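Type IV pilus biogenesis factor PilY1 (Pseudomonas aeruginosa, PDB 3HX6) primes type IV pilus assembly and, apparently through calcium binding and release, regulates pilus retraction in twitching motility, besides contributing to adhesion to host cells. Local coordinates at residues Q366-I371 against S432-D437; I456-L461 against D484-G489. The protein carries 3 engineered substitutions. One frame throughout, in Å; residues are numbered along the deposited sequence.

Contact 1: residues Q366-I371 against S432-D437; sequences QTLYGI and SGWYLD
T367-I371 and G433-D437 run antiparallel at 169°, with L368/L436 and G370/W434 as hydrogen-bonded pairs and T367/D437, Y369/Y435 and I371/G433 as non-hydrogen-bonded pairs between them. L368 N donates a hydrogen bond to L436 O at 2.8 Å, and G370 N one to W434 O at 2.9 Å. On the face that carries L368 and W434, the indole lies flat over G370: the CA of G370 stands 3.7 Å from the centroid of the W434 six-membered ring, a CH-pi contact. Glycine suits this place because a CB would run into the indole. The indole swings across to the partner strand because CG of W434 sits between its backbone N and carbonyl carbon (chi1 51°), while the CG of L368 reaches the ring edge, 3.7 Å from CZ3 of W434. G433 is extended in a way that would jam a CB against the preceding carbonyl. On the other face, CD2 of Y369 abuts CB of Y435 at 3.6 Å, and the methyl CG2 of T367 lies above one face of the Y369 ring, offset toward its rim. The carboxylate of D437, next to T367, forms a salt bridge with R389. In this C-terminal domain of PilY1, strands 333-336, 343-348, 367-373 and 433-437 form an antiparallel run consistent with a propeller blade; I346 of 343-348 touches L368 and W434, and strand 392-405 flanks 433-437, packing L392 against I371 and Y435.

Contact 2: residues I456-L461 against D484-G489; sequences IGQVVL and DPYTGG
P485 meets Q458 and V460 where a type II' beta turn, I456 to V459, links strands 454-456 and 459-466 in a beta hairpin. G457 suits the turn's second position, where phi is positive (54°). The proline ring rests against the chain leaving the turn: its CD lies 3.2 Å from Q458 O and 3.5 Å from V459 CA, and its CB faces CB of V460 at 4.3 Å. Being compact and apolar, both side chains pack well here, and I346 of strand 343-348 touches both. Y486 turns back over its neighbour, with CG anti to the carbonyl carbon (chi1 -50°), and CG of P485 stands over the centre of one face of the phenol ring. At the far end of that ring, OH of Y486 comes within 4.2 Å of CG of Q458, on the partly exposed side of the contact. An aspartate suits the start of the loop: in an Asx turn, OD1 of D484 accepts from Y486 N, approached from above the carboxylate plane, while the backbone O of D484 takes both T487 N and G488 N. One water molecule spans the two segments, donating to Q458 O at 2.7 Å and, more weakly, to OD1 of D484 at 2.8 Å.

How the contacts relate
Contact 1 closes before contact 2 opens along the chain, and their centres lie 12 Å apart on the same side of the chain's centre. They join at W434: its NE1 makes a probable hydrogen bond to O of P485, 2.9 Å away, and its indole packs against G488 CA and T487 O of the same loop. I346 of strand 343-348 touches both contacts. Both also reach one mixed sheet, in which 367-373 and 433-437 are neighbours and 459-466 lies toward the other end. The loop and hairpin of contact 2 thus appear to hold the strands that follow in sequence against the blade of contact 1, away from the calcium site.

Contact 1: residues Q366-I371 against S432-D437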
loop_
_atom_site.group_PDB
_atom_site.type_symbol
_atom_site.label_atom_id
_atom_site.label_comp_id
_atom_site.label_asym_id
_atom_site.label_seq_id
_atom_site.Cartn_x
_atom_site.Cartn_y
_atom_site.Cartn_z
ATOM N N GLN A 366 -11.769 -31.064 -13.610
ATOM C CA GLN A 366 -12.584 -30.022 -13.018
ATOM C C GLN A 366 -12.351 -28.873 -13.996
ATOM O O GLN A 366 -11.412 -28.924 -14.794
ATOM C CB GLN A 366 -12.118 -29.683 -11.603
ATOM C CG GLN A 366 -12.443 -30.782 -10.604
ATOM C CD GLN A 366 -13.889 -31.249 -10.701
ATOM O OE1 GLN A 366 -14.822 -30.443 -10.682
ATOM N NE2 GLN A 366 -14.080 -32.557 -10.807
ATOM N N THR A 367 -13.171 -27.834 -13.935
ATOM C CA THR A 367 -13.053 -26.781 -14.928
ATOM C C THR A 367 -13.245 -25.360 -14.423
ATOM O O THR A 367 -13.915 -25.136 -13.418
ATOM C CB THR A 367 -14.107 -27.044 -16.043
ATOM O OG1 THR A 367 -14.021 -28.414 -16.461
ATOM C CG2 THR A 367 -13.898 -26.130 -17.233
ATOM N N LEU A 368 -12.645 -24.410 -15.137
ATOM C CA LEU A 368 -12.795 -22.989 -14.833
ATOM C C LEU A 368 -13.645 -22.457 -15.980
ATOM O O LEU A 368 -13.318 -22.678 -17.148
ATOM C CB LEU A 368 -11.452 -22.258 -14.836
ATOM C CG LEU A 368 -11.593 -20.781 -14.434
ATOM C CD1 LEU A 368 -12.133 -20.695 -12.999
ATOM C CD2 LEU A 368 -10.233 -20.071 -14.545
ATOM N N TYR A 369 -14.733 -21.769 -15.652
ATOM C CA TYR A 369 -15.628 -21.229 -16.666
ATOM C C TYR A 369 -15.745 -19.720 -16.612
ATOM O O TYR A 369 -15.625 -19.112 -15.549
ATOM C CB TYR A 369 -17.051 -21.789 -16.505
ATOM C CG TYR A 369 -17.183 -23.281 -16.694
ATOM C CD1 TYR A 369 -17.122 -24.148 -15.606
ATOM C CD2 TYR A 369 -17.378 -23.826 -17.965
ATOM C CE1 TYR A 369 -17.256 -25.523 -15.773
ATOM C CE2 TYR A 369 -17.509 -25.201 -18.148
ATOM C CZ TYR A 369 -17.448 -26.043 -17.050
ATOM O OH TYR A 369 -17.575 -27.400 -17.221
ATOM N N GLY A 370 -16.006 -19.140 -17.778
ATOM C CA GLY A 370 -16.219 -17.713 -17.902
ATOM C C GLY A 370 -17.499 -17.605 -18.717
ATOM O O GLY A 370 -17.477 -17.803 -19.929
ATOM N N ILE A 371 -18.617 -17.302 -18.059
ATOM C CA ILE A 371 -19.906 -17.204 -18.738
ATOM C C ILE A 371 -20.440 -15.776 -18.841
ATOM O O ILE A 371 -20.481 -15.038 -17.863
ATOM C CB ILE A 371 -20.976 -18.056 -18.020
ATOM C CG1 ILE A 371 -20.517 -19.511 -17.935
ATOM C CG2 ILE A 371 -22.309 -17.951 -18.765
ATOM C CD1 ILE A 371 -20.286 -20.174 -19.277
ATOM N N SER A 432 -20.443 -17.437 -25.970
ATOM C CA SER A 432 -20.908 -16.777 -24.759
ATOM C C SER A 432 -19.923 -16.875 -23.616
ATOM O O SER A 432 -20.241 -16.534 -22.477
ATOM C CB SER A 432 -22.253 -17.348 -24.329
ATOM O OG SER A 432 -23.256 -16.968 -25.254
ATOM N N GLY A 433 -18.715 -17.332 -23.918
ATOM C CA GLY A 433 -17.725 -17.436 -22.870
ATOM C C GLY A 433 -16.566 -18.348 -23.193
ATOM O O GLY A 433 -16.193 -18.539 -24.357
ATOM N N TRP A 434 -16.007 -18.930 -22.140
ATOM C CA TRP A 434 -14.863 -19.804 -22.276
ATOM C C TRP A 434 -14.798 -20.800 -21.135
ATOM O O TRP A 434 -15.537 -20.690 -20.163
ATOM C CB TRP A 434 -13.580 -18.966 -22.287
ATOM C CG TRP A 434 -13.470 -17.969 -21.129
ATOM C CD1 TRP A 434 -13.718 -16.626 -21.176
ATOM C CD2 TRP A 434 -13.014 -18.242 -19.792
ATOM N NE1 TRP A 434 -13.434 -16.041 -19.959
ATOM C CE2 TRP A 434 -13.000 -17.011 -19.094
ATOM C CE3 TRP A 434 -12.612 -19.404 -19.120
ATOM C CZ2 TRP A 434 -12.596 -16.911 -17.757
ATOM C CZ3 TRP A 434 -12.209 -19.303 -17.783
ATOM C CH2 TRP A 434 -12.205 -18.065 -17.123
ATOM N N TYR A 435 -13.915 -21.781 -21.272
ATOM C CA TYR A 435 -13.712 -22.769 -20.226
ATOM C C TYR A 435 -12.283 -23.272 -20.301
ATOM O O TYR A 435 -11.641 -23.202 -21.343
ATOM C CB TYR A 435 -14.702 -23.937 -20.337
ATOM C CG TYR A 435 -14.488 -24.876 -21.507
ATOM C CD1 TYR A 435 -15.103 -24.644 -22.736
ATOM C CD2 TYR A 435 -13.705 -26.026 -21.369
ATOM C CE1 TYR A 435 -14.951 -25.542 -23.801
ATOM C CE2 TYR A 435 -13.542 -26.926 -22.424
ATOM C CZ TYR A 435 -14.170 -26.677 -23.635
ATOM O OH TYR A 435 -14.015 -27.561 -24.677
ATOM N N LEU A 436 -11.781 -23.751 -19.175
ATOM C CA LEU A 436 -10.426 -24.264 -19.092
ATOM C C LEU A 436 -10.465 -25.448 -18.140
ATOM O O LEU A 436 -10.726 -25.271 -16.960
ATOM C CB LEU A 436 -9.493 -23.179 -18.536
ATOM C CG LEU A 436 -8.048 -23.561 -18.186
ATOM C CD1 LEU A 436 -7.287 -23.905 -19.460
ATOM C CD2 LEU A 436 -7.362 -22.401 -17.462
ATOM N N ASP A 437 -10.232 -26.653 -18.647
ATOM C CA ASP A 437 -10.226 -27.819 -17.775
ATOM C C ASP A 437 -8.908 -27.796 -17.006
ATOM O O ASP A 437 -7.849 -27.495 -17.571
ATOM C CB ASP A 437 -10.347 -29.117 -18.584
ATOM C CG ASP A 437 -11.742 -29.322 -19.166
ATOM O OD1 ASP A 437 -12.720 -29.366 -18.392
ATOM O OD2 ASP A 437 -11.865 -29.443 -20.402
#

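Contact 2: residues I456-L461 against D484-G489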
loop_
_atom_site.group_PDB
_atom_site.type_symbol
_atom_site.label_atom_id
_atom_site.label_comp_id
_atom_site.label_asym_id
_atom_site.label_seq_id
_atom_site.Cartn_x
_atom_site.Cartn_y
_atom_site.Cartn_z
ATOM N N ILE A 456 -8.972 -8.575 -10.742
ATOM C CA ILE A 456 -8.491 -7.205 -10.616
ATOM C C ILE A 456 -7.948 -6.738 -11.952
ATOM O O ILE A 456 -7.219 -7.469 -12.622
ATOM C CB ILE A 456 -7.381 -7.096 -9.530
ATOM C CG1 ILE A 456 -6.864 -5.657 -9.448
ATOM C CG2 ILE A 456 -6.247 -8.064 -9.834
ATOM C CD1 ILE A 456 -5.895 -5.413 -8.301
ATOM N N GLY A 457 -8.305 -5.519 -12.341
ATOM C CA GLY A 457 -7.847 -4.999 -13.617
ATOM C C GLY A 457 -8.204 -5.957 -14.741
ATOM O O GLY A 457 -9.363 -6.338 -14.899
ATOM N N GLN A 458 -7.204 -6.371 -15.509
ATOM C CA GLN A 458 -7.429 -7.283 -16.626
ATOM C C GLN A 458 -6.954 -8.703 -16.323
ATOM O O GLN A 458 -6.472 -9.403 -17.212
ATOM C CB GLN A 458 -6.720 -6.758 -17.880
ATOM C CG GLN A 458 -7.118 -5.339 -18.280
ATOM C CD GLN A 458 -6.271 -4.791 -19.423
ATOM O OE1 GLN A 458 -6.266 -5.338 -20.530
ATOM N NE2 GLN A 458 -5.544 -3.707 -19.154
ATOM N N VAL A 459 -7.087 -9.133 -15.075
ATOM C CA VAL A 459 -6.664 -10.483 -14.717
ATOM C C VAL A 459 -7.549 -11.114 -13.652
ATOM O O VAL A 459 -8.156 -10.421 -12.836
ATOM C CB VAL A 459 -5.210 -10.516 -14.164
ATOM C CG1 VAL A 459 -4.288 -9.699 -15.036
ATOM C CG2 VAL A 459 -5.183 -10.009 -12.735
ATOM N N VAL A 460 -7.626 -12.437 -13.672
ATOM C CA VAL A 460 -8.372 -13.152 -12.652
ATOM C C VAL A 460 -7.328 -14.046 -12.003
ATOM O O VAL A 460 -6.613 -14.781 -12.682
ATOM C CB VAL A 460 -9.533 -13.987 -13.235
ATOM C CG1 VAL A 460 -9.013 -15.020 -14.221
ATOM C CG2 VAL A 460 -10.296 -14.649 -12.095
ATOM N N LEU A 461 -7.212 -13.938 -10.688
ATOM C CA LEU A 461 -6.238 -14.703 -9.931
ATOM C C LEU A 461 -6.949 -15.816 -9.181
ATOM O O LEU A 461 -7.957 -15.582 -8.529
ATOM C CB LEU A 461 -5.530 -13.770 -8.952
ATOM C CG LEU A 461 -4.824 -12.594 -9.632
ATOM C CD1 LEU A 461 -4.595 -11.477 -8.629
ATOM C CD2 LEU A 461 -3.508 -13.073 -10.238
ATOM N N ASP A 484 -6.430 -14.325 -18.219
ATOM C CA ASP A 484 -7.164 -13.235 -18.843
ATOM C C ASP A 484 -8.637 -13.548 -18.608
ATOM O O ASP A 484 -9.154 -14.540 -19.114
ATOM C CB ASP A 484 -6.860 -13.182 -20.342
ATOM C CG ASP A 484 -7.753 -12.213 -21.095
ATOM O OD1 ASP A 484 -8.396 -11.344 -20.463
ATOM O OD2 ASP A 484 -7.799 -12.320 -22.337
ATOM N N PRO A 485 -9.327 -12.711 -17.821
ATOM C CA PRO A 485 -10.748 -12.951 -17.547
ATOM C C PRO A 485 -11.640 -12.923 -18.782
ATOM O O PRO A 485 -12.705 -13.537 -18.790
ATOM C CB PRO A 485 -11.100 -11.847 -16.557
ATOM C CG PRO A 485 -10.190 -10.721 -16.976
ATOM C CD PRO A 485 -8.878 -11.447 -17.211
ATOM N N TYR A 486 -11.197 -12.212 -19.815
ATOM C CA TYR A 486 -11.958 -12.075 -21.052
ATOM C C TYR A 486 -11.860 -13.279 -21.975
ATOM O O TYR A 486 -12.634 -13.395 -22.925
ATOM C CB TYR A 486 -11.478 -10.844 -21.826
ATOM C CG TYR A 486 -11.408 -9.579 -21.002
ATOM C CD1 TYR A 486 -10.287 -8.751 -21.059
ATOM C CD2 TYR A 486 -12.470 -9.199 -20.183
ATOM C CE1 TYR A 486 -10.227 -7.573 -20.319
ATOM C CE2 TYR A 486 -12.422 -8.025 -19.441
ATOM C CZ TYR A 486 -11.301 -7.215 -19.513
ATOM O OH TYR A 486 -11.263 -6.045 -18.791
ATOM N N THR A 487 -10.916 -14.173 -21.708
ATOM C CA THR A 487 -10.743 -15.323 -22.575
ATOM C C THR A 487 -10.459 -16.636 -21.850
ATOM O O THR A 487 -10.591 -17.712 -22.435
ATOM C CB THR A 487 -9.589 -15.054 -23.564
ATOM O OG1 THR A 487 -9.616 -16.028 -24.611
ATOM C CG2 THR A 487 -8.259 -15.140 -22.851
ATOM N N GLY A 488 -10.073 -16.547 -20.582
ATOM C CA GLY A 488 -9.745 -17.739 -19.816
ATOM C C GLY A 488 -8.349 -18.242 -20.155
ATOM O O GLY A 488 -7.881 -19.236 -19.604
ATOM N N GLY A 489 -7.676 -17.546 -21.064
ATOM C CA GLY A 489 -6.344 -17.966 -21.464
ATOM C C GLY A 489 -5.217 -17.087 -20.959
ATOM O O GLY A 489 -5.386 -16.286 -20.036
HETATM O O HOH W 1 -6.390 -9.518 -19.928
#